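Local coordinates for protein peptidoglycan D,D-transpeptidase PbpA (Mycobacterium tuberculosis, PDB 3UN7) that probably catalyses the transpeptidation that cross-links peptidoglycan in the mycobacterial cell wall and probably helps to regulate cell length, at residues Thr188-Ser193 against Ile308-Val313; Ala290-Gly295 against Ala314-Ala319; Ser193-Ile198 against Ser271-Phe276. One frame throughout, in Å; residues are numbered along the deposited sequence.

Contact 1: Thr188-Ser193 against Ile308-Val313; sequences TYPPGS and IGQKDV
The Pro191 ring lies across the Val313 side chain at about a right angle, with Pro191 CG only 3.5 Å from Val313 CG1, tighter than usual carbon packing. Val313 CG1 stands anti to its backbone N (chi1 -166°), the position that meets the ring. Pro191 CD also rests 3.3 Å from Gly309 O. That same oxygen accepts a hydrogen bond from Gly192 N at 3.0 Å; the bond is bent (140° at the hydrogen) and the donor stands 35° above the carbonyl plane. Two CA-H...O contacts add to it: Pro190 CA to Val313 O, 3.4 Å, and Gly309 CA to Gly192 O, 3.3 Å. The second brings the backbones very close at two glycines, both with positive phi. Gln310 is bent at chi2, which sets CD; its NE2 lies 3.7 Å from Pro190 CB, while OE1 accepts from Glu400 N. Gly309 is also the C' residue of the Schellman motif that ends helix 300-306. The loop 308-313 thus backs the segment leading into Ser193, probably the acyl-ester nucleophile, which opens the SxxK motif of penicillin-binding transpeptidases.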
ATOM      1  N   THR A 188      -5.234  -0.481  -8.679  1.00 34.28           N
ATOM      2  CA  THR A 188      -4.480   0.753  -8.841  1.00 33.56           C
ATOM      3  C   THR A 188      -5.448   1.924  -8.808  1.00 34.02           C
ATOM      4  O   THR A 188      -6.619   1.789  -9.189  1.00 33.68           O
ATOM      5  CB  THR A 188      -3.687   0.813 -10.162  1.00 34.76           C
ATOM      6  OG1 THR A 188      -4.581   0.591 -11.248  1.00 34.97           O
ATOM      7  CG2 THR A 188      -2.562  -0.205 -10.196  1.00 34.14           C
ATOM      8  N   TYR A 189      -4.945   3.066  -8.347  1.00 33.24           N
ATOM      9  CA  TYR A 189      -5.742   4.273  -8.131  1.00 33.37           C
ATOM     10  C   TYR A 189      -4.920   5.451  -8.581  1.00 32.74           C
ATOM     11  O   TYR A 189      -3.699   5.388  -8.511  1.00 32.81           O
ATOM     12  CB  TYR A 189      -6.019   4.453  -6.639  1.00 33.12           C
ATOM     13  CG  TYR A 189      -6.787   3.326  -6.018  1.00 34.18           C
ATOM     14  CD1 TYR A 189      -8.190   3.366  -5.958  1.00 34.85           C
ATOM     15  CD2 TYR A 189      -6.129   2.216  -5.494  1.00 31.17           C
ATOM     16  CE1 TYR A 189      -8.912   2.323  -5.383  1.00 35.37           C
ATOM     17  CE2 TYR A 189      -6.838   1.171  -4.911  1.00 32.65           C
ATOM     18  CZ  TYR A 189      -8.228   1.234  -4.856  1.00 34.66           C
ATOM     19  OH  TYR A 189      -8.930   0.207  -4.278  1.00 34.76           O
ATOM     20  N   PRO A 190      -5.570   6.540  -9.032  1.00 32.95           N
ATOM     21  CA  PRO A 190      -4.767   7.748  -9.242  1.00 32.53           C
ATOM     22  C   PRO A 190      -4.167   8.173  -7.903  1.00 31.59           C
ATOM     23  O   PRO A 190      -4.882   8.160  -6.900  1.00 30.91           O
ATOM     24  CB  PRO A 190      -5.790   8.789  -9.723  1.00 33.26           C
ATOM     25  CG  PRO A 190      -6.961   7.996 -10.210  1.00 34.65           C
ATOM     26  CD  PRO A 190      -6.988   6.734  -9.396  1.00 33.70           C
ATOM     27  N   PRO A 191      -2.860   8.495  -7.874  1.00 30.97           N
ATOM     28  CA  PRO A 191      -2.208   8.953  -6.647  1.00 30.61           C
ATOM     29  C   PRO A 191      -2.497  10.429  -6.322  1.00 31.57           C
ATOM     30  O   PRO A 191      -2.290  10.867  -5.186  1.00 30.59           O
ATOM     31  CB  PRO A 191      -0.726   8.763  -6.963  1.00 29.96           C
ATOM     32  CG  PRO A 191      -0.657   9.031  -8.455  1.00 30.64           C
ATOM     33  CD  PRO A 191      -1.905   8.384  -8.996  1.00 31.00           C
ATOM     34  N   GLY A 192      -2.972  11.183  -7.310  1.00 31.90           N
ATOM     35  CA  GLY A 192      -3.276  12.594  -7.104  1.00 33.08           C
ATOM     36  C   GLY A 192      -2.108  13.389  -6.546  1.00 33.13           C
ATOM     37  O   GLY A 192      -0.973  13.213  -6.975  1.00 32.38           O
ATOM     38  N   SER A 193      -2.402  14.260  -5.579  1.00 34.24           N
ATOM     39  CA  SER A 193      -1.409  15.136  -4.951  1.00 35.59           C
ATOM     40  C   SER A 193      -0.191  14.425  -4.354  1.00 35.01           C
ATOM     41  O   SER A 193       0.876  15.035  -4.243  1.00 34.85           O
ATOM     42  CB  SER A 193      -2.073  15.977  -3.854  1.00 36.68           C
ATOM     43  OG  SER A 193      -3.115  16.747  -4.413  1.00 40.70           O
ATOM     44  N   ILE A 308       0.501  16.276 -11.306  1.00 36.37           N
ATOM     45  CA  ILE A 308      -0.265  16.284 -10.043  1.00 35.22           C
ATOM     46  C   ILE A 308      -1.040  14.973  -9.860  1.00 34.61           C
ATOM     47  O   ILE A 308      -2.085  14.928  -9.203  1.00 34.24           O
ATOM     48  CB  ILE A 308      -1.188  17.515  -9.939  1.00 35.66           C
ATOM     49  CG1 ILE A 308      -2.140  17.591 -11.149  1.00 36.75           C
ATOM     50  CG2 ILE A 308      -0.345  18.795  -9.800  1.00 34.84           C
ATOM     51  CD1 ILE A 308      -3.193  18.725 -11.060  1.00 37.97           C
ATOM     52  N   GLY A 309      -0.503  13.916 -10.459  1.00 34.47           N
ATOM     53  CA  GLY A 309      -0.934  12.547 -10.233  1.00 34.56           C
ATOM     54  C   GLY A 309      -2.278  12.170 -10.816  1.00 35.42           C
ATOM     55  O   GLY A 309      -2.942  11.271 -10.305  1.00 35.12           O
ATOM     56  N   GLN A 310      -2.687  12.865 -11.868  1.00 36.13           N
ATOM     57  CA  GLN A 310      -3.929  12.529 -12.552  1.00 37.43           C
ATOM     58  C   GLN A 310      -3.646  11.921 -13.928  1.00 38.05           C
ATOM     59  O   GLN A 310      -2.679  11.171 -14.092  1.00 37.46           O
ATOM     60  CB  GLN A 310      -4.872  13.752 -12.651  1.00 37.78           C
ATOM     61  CG  GLN A 310      -5.319  14.356 -11.303  1.00 38.35           C
ATOM     62  CD  GLN A 310      -6.091  13.389 -10.388  1.00 37.11           C
ATOM     63  OE1 GLN A 310      -6.315  13.695  -9.221  1.00 36.04           O
ATOM     64  NE2 GLN A 310      -6.524  12.244 -10.925  1.00 36.83           N
ATOM     65  N   LYS A 311      -4.491  12.249 -14.908  1.00 39.07           N
ATOM     66  CA  LYS A 311      -4.476  11.584 -16.221  1.00 40.26           C
ATOM     67  C   LYS A 311      -4.386  10.045 -16.107  1.00 39.54           C
ATOM     68  O   LYS A 311      -5.310   9.405 -15.599  1.00 40.41           O
ATOM     69  CB  LYS A 311      -3.397  12.179 -17.143  1.00 40.55           C
ATOM     70  CG  LYS A 311      -3.532  11.794 -18.644  1.00 43.29           C
ATOM     71  CD  LYS A 311      -4.963  12.008 -19.172  1.00 45.44           C
ATOM     72  CE  LYS A 311      -5.138  11.580 -20.635  1.00 46.65           C
ATOM     73  NZ  LYS A 311      -5.011  12.760 -21.526  1.00 50.22           N
ATOM     74  N   ASP A 312      -3.290   9.454 -16.572  1.00 39.04           N
ATOM     75  CA  ASP A 312      -3.152   7.998 -16.610  1.00 38.24           C
ATOM     76  C   ASP A 312      -2.274   7.422 -15.476  1.00 36.33           C
ATOM     77  O   ASP A 312      -2.019   6.222 -15.438  1.00 35.84           O
ATOM     78  CB  ASP A 312      -2.594   7.546 -17.953  1.00 38.84           C
ATOM     79  CG  ASP A 312      -3.475   7.946 -19.129  1.00 41.87           C
ATOM     80  OD1 ASP A 312      -4.668   7.600 -19.129  1.00 44.08           O
ATOM     81  OD2 ASP A 312      -2.964   8.592 -20.067  1.00 42.62           O
ATOM     82  N   VAL A 313      -1.805   8.262 -14.564  1.00 35.09           N
ATOM     83  CA  VAL A 313      -1.036   7.753 -13.413  1.00 33.77           C
ATOM     84  C   VAL A 313      -1.907   6.859 -12.523  1.00 33.45           C
ATOM     85  O   VAL A 313      -2.986   7.258 -12.096  1.00 32.95           O
ATOM     86  CB  VAL A 313      -0.414   8.892 -12.575  1.00 33.36           C
ATOM     87  CG1 VAL A 313       0.640   8.344 -11.618  1.00 32.17           C
ATOM     88  CG2 VAL A 313       0.206   9.915 -13.482  1.00 32.89           C
TER

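Contact 2: Ala290-Gly295 against Ala314-Ala319; sequences AESTVG and ALTPLA
Ala314 and Thr293 form a single antiparallel bridge, a hydrogen-bonded pair, just before helix 317-328 of the transpeptidase domain. Ala314 N donates to Thr293 O at 2.9 Å, and Ala314 O receives Thr293 N at 2.8 Å, nearly along the C=O axis (162°). Thr293 OG1 accepts from Gly295 N in an ST turn and is also bonded to Asp279. At Leu315 the backbone passes close to Ser292, whose OG is 3.2 Å from Leu315 CA; the leucine side chain packs on Leu278 and on Ile323 of helix 317-328. Thr316 makes the next polar link. Its N donates to Ser292 OG at 3.1 Å, and Ser292 OG can receive it because it sits beside its own backbone N, anti to the carbonyl carbon (chi1 -65°). The Thr316 side chain then divides its work. CG2 touches Ala290 O at 3.3 Å and packs on Ala290 CB, while OG1, held between backbone N and carbonyl carbon (chi1 61°), caps the helix as N-cap residue by accepting from Ala319 N at 2.9 Å. One water ties the two segments together, lying 2.7 Å from each of Ala290 O, Ser292 OG and Thr316 OG1; it donates to the Ala290 carbonyl. Past Pro317 and Leu318, which face strand 131-136, the first turn of the helix brings Ala319 back to this contact, its CB 3.3 Å from Ser292 OG.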
ATOM      1  N   ALA A 290      -0.199  -5.743  -8.585  1.00 30.64           N
ATOM      2  CA  ALA A 290      -0.548  -5.049  -9.823  1.00 31.46           C
ATOM      3  C   ALA A 290       0.534  -4.039 -10.156  1.00 31.51           C
ATOM      4  O   ALA A 290       1.054  -3.347  -9.267  1.00 30.53           O
ATOM      5  CB  ALA A 290      -1.899  -4.342  -9.677  1.00 31.78           C
ATOM      6  N   GLU A 291       0.880  -3.965 -11.435  1.00 32.02           N
ATOM      7  CA  GLU A 291       1.873  -3.011 -11.918  1.00 32.61           C
ATOM      8  C   GLU A 291       1.296  -1.612 -11.868  1.00 32.34           C
ATOM      9  O   GLU A 291       0.168  -1.399 -12.301  1.00 33.08           O
ATOM     10  CB  GLU A 291       2.288  -3.338 -13.363  1.00 33.64           C
ATOM     11  CG  GLU A 291       3.470  -2.498 -13.851  1.00 36.71           C
ATOM     12  CD  GLU A 291       3.631  -2.542 -15.352  1.00 42.86           C
ATOM     13  OE1 GLU A 291       2.640  -2.293 -16.073  1.00 46.52           O
ATOM     14  OE2 GLU A 291       4.752  -2.820 -15.820  1.00 45.58           O
ATOM     15  N   SER A 292       2.079  -0.670 -11.337  1.00 31.48           N
ATOM     16  CA  SER A 292       1.733   0.737 -11.313  1.00 31.43           C
ATOM     17  C   SER A 292       2.329   1.423 -12.533  1.00 32.40           C
ATOM     18  O   SER A 292       3.314   0.948 -13.097  1.00 32.61           O
ATOM     19  CB  SER A 292       2.276   1.405 -10.049  1.00 30.44           C
ATOM     20  OG  SER A 292       1.648   0.874  -8.897  1.00 30.00           O
ATOM     21  N   THR A 293       1.723   2.532 -12.942  1.00 32.94           N
ATOM     22  CA  THR A 293       2.127   3.185 -14.193  1.00 35.10           C
ATOM     23  C   THR A 293       2.029   4.706 -14.099  1.00 35.42           C
ATOM     24  O   THR A 293       1.185   5.222 -13.381  1.00 35.09           O
ATOM     25  CB  THR A 293       1.312   2.671 -15.411  1.00 36.09           C
ATOM     26  OG1 THR A 293       1.835   3.259 -16.611  1.00 37.58           O
ATOM     27  CG2 THR A 293      -0.168   3.025 -15.284  1.00 37.00           C
ATOM     28  N   VAL A 294       2.923   5.395 -14.802  1.00 36.53           N
ATOM     29  CA  VAL A 294       2.853   6.847 -14.964  1.00 37.52           C
ATOM     30  C   VAL A 294       1.964   7.214 -16.173  1.00 39.03           C
ATOM     31  O   VAL A 294       1.543   8.366 -16.332  1.00 39.81           O
ATOM     32  CB  VAL A 294       4.279   7.453 -15.092  1.00 37.35           C
ATOM     33  CG1 VAL A 294       4.885   7.161 -16.475  1.00 37.91           C
ATOM     34  CG2 VAL A 294       4.271   8.945 -14.792  1.00 37.51           C
ATOM     35  N   GLY A 295       1.686   6.231 -17.024  1.00 40.43           N
ATOM     36  CA  GLY A 295       0.912   6.459 -18.247  1.00 41.86           C
ATOM     37  C   GLY A 295       1.812   6.829 -19.410  1.00 43.00           C
ATOM     38  O   GLY A 295       2.996   7.096 -19.207  1.00 43.08           O
ATOM     39  N   ALA A 314      -1.435   5.643 -12.251  1.00 33.09           N
ATOM     40  CA  ALA A 314      -2.199   4.701 -11.434  1.00 32.90           C
ATOM     41  C   ALA A 314      -1.228   3.862 -10.605  1.00 32.67           C
ATOM     42  O   ALA A 314      -0.310   3.252 -11.150  1.00 32.44           O
ATOM     43  CB  ALA A 314      -3.084   3.820 -12.318  1.00 33.59           C
ATOM     44  N   LEU A 315      -1.423   3.875  -9.286  1.00 32.39           N
ATOM     45  CA  LEU A 315      -0.518   3.226  -8.342  1.00 32.39           C
ATOM     46  C   LEU A 315      -1.312   2.339  -7.397  1.00 31.92           C
ATOM     47  O   LEU A 315      -2.442   2.668  -7.030  1.00 32.46           O
ATOM     48  CB  LEU A 315       0.190   4.292  -7.495  1.00 32.44           C
ATOM     49  CG  LEU A 315       1.529   4.940  -7.869  1.00 34.96           C
ATOM     50  CD1 LEU A 315       1.472   5.711  -9.145  1.00 34.67           C
ATOM     51  CD2 LEU A 315       1.969   5.854  -6.738  1.00 32.60           C
ATOM     52  N   THR A 316      -0.716   1.226  -6.981  1.00 30.89           N
ATOM     53  CA  THR A 316      -1.273   0.444  -5.883  1.00 29.80           C
ATOM     54  C   THR A 316      -0.945   1.201  -4.611  1.00 28.97           C
ATOM     55  O   THR A 316       0.003   1.979  -4.592  1.00 30.05           O
ATOM     56  CB  THR A 316      -0.666  -0.964  -5.790  1.00 29.50           C
ATOM     57  OG1 THR A 316       0.741  -0.872  -5.549  1.00 29.20           O
ATOM     58  CG2 THR A 316      -0.922  -1.776  -7.080  1.00 29.25           C
ATOM     59  N   PRO A 317      -1.757   1.037  -3.557  1.00 28.36           N
ATOM     60  CA  PRO A 317      -1.349   1.533  -2.238  1.00 27.34           C
ATOM     61  C   PRO A 317       0.041   1.039  -1.788  1.00 27.00           C
ATOM     62  O   PRO A 317       0.800   1.812  -1.222  1.00 25.54           O
ATOM     63  CB  PRO A 317      -2.462   1.034  -1.318  1.00 27.70           C
ATOM     64  CG  PRO A 317      -3.698   1.044  -2.249  1.00 28.26           C
ATOM     65  CD  PRO A 317      -3.133   0.501  -3.549  1.00 28.45           C
ATOM     66  N   LEU A 318       0.377  -0.222  -2.054  1.00 26.73           N
ATOM     67  CA  LEU A 318       1.732  -0.700  -1.773  1.00 26.31           C
ATOM     68  C   LEU A 318       2.829   0.112  -2.490  1.00 26.67           C
ATOM     69  O   LEU A 318       3.861   0.425  -1.885  1.00 26.33           O
ATOM     70  CB  LEU A 318       1.866  -2.183  -2.121  1.00 26.31           C
ATOM     71  CG  LEU A 318       3.261  -2.799  -1.993  1.00 26.56           C
ATOM     72  CD1 LEU A 318       3.724  -2.801  -0.549  1.00 30.04           C
ATOM     73  CD2 LEU A 318       3.323  -4.228  -2.588  1.00 28.37           C
ATOM     74  N   ALA A 319       2.628   0.415  -3.776  1.00 26.64           N
ATOM     75  CA  ALA A 319       3.591   1.250  -4.522  1.00 27.32           C
ATOM     76  C   ALA A 319       3.735   2.655  -3.904  1.00 27.89           C
ATOM     77  O   ALA A 319       4.840   3.192  -3.828  1.00 26.90           O
ATOM     78  CB  ALA A 319       3.207   1.332  -6.006  1.00 27.35           C
TER
HETATM   79  O   HOH W   1       2.313  -1.507  -7.710  1.00 24.73           O

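Contact 3: Ser193-Ile198 against Ser271-Phe276; sequences STFKVI and SMARAF
Two torsions carry the tip of Ile198 onto the Phe276 ring: chi1 of -59° sets CG1 beside the backbone N, anti to the carbonyl carbon, and chi2 of -49° folds CD1 over the aromatic face. CD1 stands 3.5 Å above the Phe276 ring plane, shifted toward the rim on the CG-CD2 side. Its distance to the ring centroid is 3.8 Å, at 24° from the ring normal, which meets the description of a CH-pi contact. The other branch, Ile198 CG2, is anti to the backbone N and reaches Met272 CG at 4.0 Å and Ala273 N at 3.9 Å. Met272, bent at chi2 and chi3, takes its end away from Ile198 toward Ala201, Ala202 and Ala205, further along helix 196-205. Within its own segment, Ile198 CB lies 3.8 Å above the centre of the Phe195 ring, so one isoleucine packs against two aromatic faces. Phe195 itself meets the opposing helix by its edge, CZ standing 4.4 Å from Ala273 CB. Ile323 of helix 317-328 also packs on Ile198, and Thr326 on Phe276, making this a junction of three helices. Lys196 of the SxxK motif takes no part in this contact; its NZ bonds to Ser252 OG and Asn254 OD1, residues that fit the family's SxN motif. With no polar bond between 193-198 and 271-276, their cohesion comes from shape and dispersion, and a buried apolar core thus packs the helix that begins just after the probable catalytic serine.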
ATOM      1  N   SER A 193      -2.402  14.260  -5.579  1.00 34.24           N
ATOM      2  CA  SER A 193      -1.409  15.136  -4.951  1.00 35.59           C
ATOM      3  C   SER A 193      -0.191  14.425  -4.354  1.00 35.01           C
ATOM      4  O   SER A 193       0.876  15.035  -4.243  1.00 34.85           O
ATOM      5  CB  SER A 193      -2.073  15.977  -3.854  1.00 36.68           C
ATOM      6  OG  SER A 193      -3.115  16.747  -4.413  1.00 40.70           O
ATOM      7  N   THR A 194      -0.339  13.159  -3.958  1.00 34.16           N
ATOM      8  CA  THR A 194       0.820  12.419  -3.425  1.00 33.41           C
ATOM      9  C   THR A 194       1.939  12.294  -4.474  1.00 33.21           C
ATOM     10  O   THR A 194       3.124  12.183  -4.132  1.00 32.08           O
ATOM     11  CB  THR A 194       0.467  10.995  -2.886  1.00 33.00           C
ATOM     12  OG1 THR A 194      -0.213  10.232  -3.887  1.00 33.92           O
ATOM     13  CG2 THR A 194      -0.372  11.059  -1.596  1.00 32.99           C
ATOM     14  N   PHE A 195       1.546  12.320  -5.751  1.00 32.92           N
ATOM     15  CA  PHE A 195       2.486  12.176  -6.866  1.00 33.07           C
ATOM     16  C   PHE A 195       3.414  13.375  -7.044  1.00 33.45           C
ATOM     17  O   PHE A 195       4.446  13.265  -7.705  1.00 33.57           O
ATOM     18  CB  PHE A 195       1.754  11.882  -8.180  1.00 32.90           C
ATOM     19  CG  PHE A 195       2.595  11.132  -9.176  1.00 33.42           C
ATOM     20  CD1 PHE A 195       3.036   9.840  -8.896  1.00 32.20           C
ATOM     21  CD2 PHE A 195       2.983  11.721 -10.370  1.00 32.44           C
ATOM     22  CE1 PHE A 195       3.821   9.150  -9.803  1.00 34.20           C
ATOM     23  CE2 PHE A 195       3.776  11.026 -11.277  1.00 32.92           C
ATOM     24  CZ  PHE A 195       4.185   9.736 -10.989  1.00 33.23           C
ATOM     25  N   LYS A 196       3.071  14.504  -6.427  1.00 33.64           N
ATOM     26  CA  LYS A 196       3.969  15.666  -6.401  1.00 33.92           C
ATOM     27  C   LYS A 196       5.309  15.317  -5.742  1.00 33.49           C
ATOM     28  O   LYS A 196       6.296  16.022  -5.910  1.00 34.08           O
ATOM     29  CB  LYS A 196       3.306  16.855  -5.705  1.00 34.10           C
ATOM     30  CG  LYS A 196       2.007  17.298  -6.347  1.00 35.26           C
ATOM     31  CD  LYS A 196       1.279  18.323  -5.479  1.00 37.93           C
ATOM     32  CE  LYS A 196       0.004  18.806  -6.144  1.00 38.89           C
ATOM     33  NZ  LYS A 196      -0.875  19.519  -5.167  1.00 42.02           N
ATOM     34  N   VAL A 197       5.345  14.218  -4.996  1.00 32.70           N
ATOM     35  CA  VAL A 197       6.611  13.703  -4.483  1.00 32.38           C
ATOM     36  C   VAL A 197       7.504  13.282  -5.662  1.00 32.54           C
ATOM     37  O   VAL A 197       8.700  13.565  -5.678  1.00 32.34           O
ATOM     38  CB  VAL A 197       6.393  12.515  -3.515  1.00 32.52           C
ATOM     39  CG1 VAL A 197       7.717  11.847  -3.171  1.00 32.70           C
ATOM     40  CG2 VAL A 197       5.676  12.984  -2.234  1.00 30.01           C
ATOM     41  N   ILE A 198       6.915  12.618  -6.654  1.00 32.41           N
ATOM     42  CA  ILE A 198       7.676  12.169  -7.818  1.00 32.55           C
ATOM     43  C   ILE A 198       8.050  13.348  -8.710  1.00 33.27           C
ATOM     44  O   ILE A 198       9.192  13.447  -9.177  1.00 34.10           O
ATOM     45  CB  ILE A 198       6.907  11.073  -8.614  1.00 32.82           C
ATOM     46  CG1 ILE A 198       6.606   9.857  -7.722  1.00 32.69           C
ATOM     47  CG2 ILE A 198       7.664  10.657  -9.869  1.00 32.41           C
ATOM     48  CD1 ILE A 198       7.796   9.314  -6.921  1.00 33.25           C
ATOM     49  N   SER A 271      11.168   8.763 -16.266  1.00 40.00           N
ATOM     50  CA  SER A 271      12.397   8.214 -15.719  1.00 40.00           C
ATOM     51  C   SER A 271      12.358   8.144 -14.201  1.00 38.86           C
ATOM     52  O   SER A 271      12.774   7.141 -13.614  1.00 38.67           O
ATOM     53  CB  SER A 271      13.599   9.047 -16.170  1.00 41.48           C
ATOM     54  OG  SER A 271      14.793   8.589 -15.535  1.00 43.23           O
ATOM     55  N   MET A 272      11.858   9.200 -13.564  1.00 37.96           N
ATOM     56  CA  MET A 272      11.748   9.210 -12.097  1.00 37.12           C
ATOM     57  C   MET A 272      10.674   8.243 -11.606  1.00 36.92           C
ATOM     58  O   MET A 272      10.879   7.529 -10.623  1.00 36.57           O
ATOM     59  CB  MET A 272      11.520  10.621 -11.543  1.00 36.54           C
ATOM     60  CG  MET A 272      11.650  10.694 -10.014  1.00 35.71           C
ATOM     61  SD  MET A 272      13.252  10.099  -9.408  1.00 36.27           S
ATOM     62  CE  MET A 272      14.365  11.304 -10.115  1.00 34.73           C
ATOM     63  N   ALA A 273       9.527   8.233 -12.287  1.00 37.49           N
ATOM     64  CA  ALA A 273       8.467   7.254 -12.020  1.00 37.10           C
ATOM     65  C   ALA A 273       9.031   5.831 -12.053  1.00 37.58           C
ATOM     66  O   ALA A 273       8.775   5.042 -11.159  1.00 36.45           O
ATOM     67  CB  ALA A 273       7.329   7.413 -13.035  1.00 37.66           C
ATOM     68  N   ARG A 274       9.815   5.524 -13.085  1.00 39.21           N
ATOM     69  CA  ARG A 274      10.453   4.216 -13.232  1.00 40.39           C
ATOM     70  C   ARG A 274      11.451   3.937 -12.101  1.00 39.68           C
ATOM     71  O   ARG A 274      11.481   2.833 -11.546  1.00 38.82           O
ATOM     72  CB  ARG A 274      11.151   4.108 -14.589  1.00 42.13           C
ATOM     73  CG  ARG A 274      11.372   2.679 -15.062  1.00 46.66           C
ATOM     74  CD  ARG A 274      10.158   2.147 -15.839  1.00 53.89           C
ATOM     75  NE  ARG A 274      10.096   2.627 -17.232  1.00 58.41           N
ATOM     76  CZ  ARG A 274       9.429   3.708 -17.642  1.00 60.52           C
ATOM     77  NH1 ARG A 274       8.756   4.474 -16.780  1.00 62.29           N
ATOM     78  NH2 ARG A 274       9.441   4.035 -18.922  1.00 63.02           N
ATOM     79  N   ALA A 275      12.251   4.943 -11.756  1.00 39.01           N
ATOM     80  CA  ALA A 275      13.218   4.817 -10.667  1.00 38.79           C
ATOM     81  C   ALA A 275      12.515   4.438  -9.355  1.00 38.19           C
ATOM     82  O   ALA A 275      13.088   3.762  -8.505  1.00 37.56           O
ATOM     83  CB  ALA A 275      13.997   6.110 -10.501  1.00 38.75           C
ATOM     84  N   PHE A 276      11.267   4.880  -9.213  1.00 37.72           N
ATOM     85  CA  PHE A 276      10.485   4.614  -8.018  1.00 37.51           C
ATOM     86  C   PHE A 276       9.565   3.418  -8.168  1.00 38.07           C
ATOM     87  O   PHE A 276       8.653   3.241  -7.361  1.00 38.54           O
ATOM     88  CB  PHE A 276       9.673   5.842  -7.624  1.00 36.58           C
ATOM     89  CG  PHE A 276      10.408   6.786  -6.734  1.00 36.01           C
ATOM     90  CD1 PHE A 276      10.489   6.544  -5.359  1.00 34.42           C
ATOM     91  CD2 PHE A 276      11.023   7.911  -7.256  1.00 33.60           C
ATOM     92  CE1 PHE A 276      11.161   7.446  -4.511  1.00 35.10           C
ATOM     93  CE2 PHE A 276      11.704   8.824  -6.418  1.00 34.53           C
ATOM     94  CZ  PHE A 276      11.777   8.582  -5.051  1.00 34.49           C
TER

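How the contacts relate
All three contacts lie in the transpeptidase domain, their centres about 9 to 11 Å apart. Contact 3 is nested inside the chain loop closed by contact 1, with which it shares Ser193; contact 2 opens after contact 3 closes, and its segments alternate with those of contact 1. Contacts 1 and 2 are joined by a probable hydrogen bond from Leu315 N to Tyr189 O, 2.8 Å. Phe195, two residues after Ser193, is common ground: its CB packs on Gly309 CA and its ring on Val313, Val294, Leu315 and Ala273. The contacts thus join the start of helix 196-205, next to the probable nucleophile, to the 290-295 and 308-316 segments and helix 266-275.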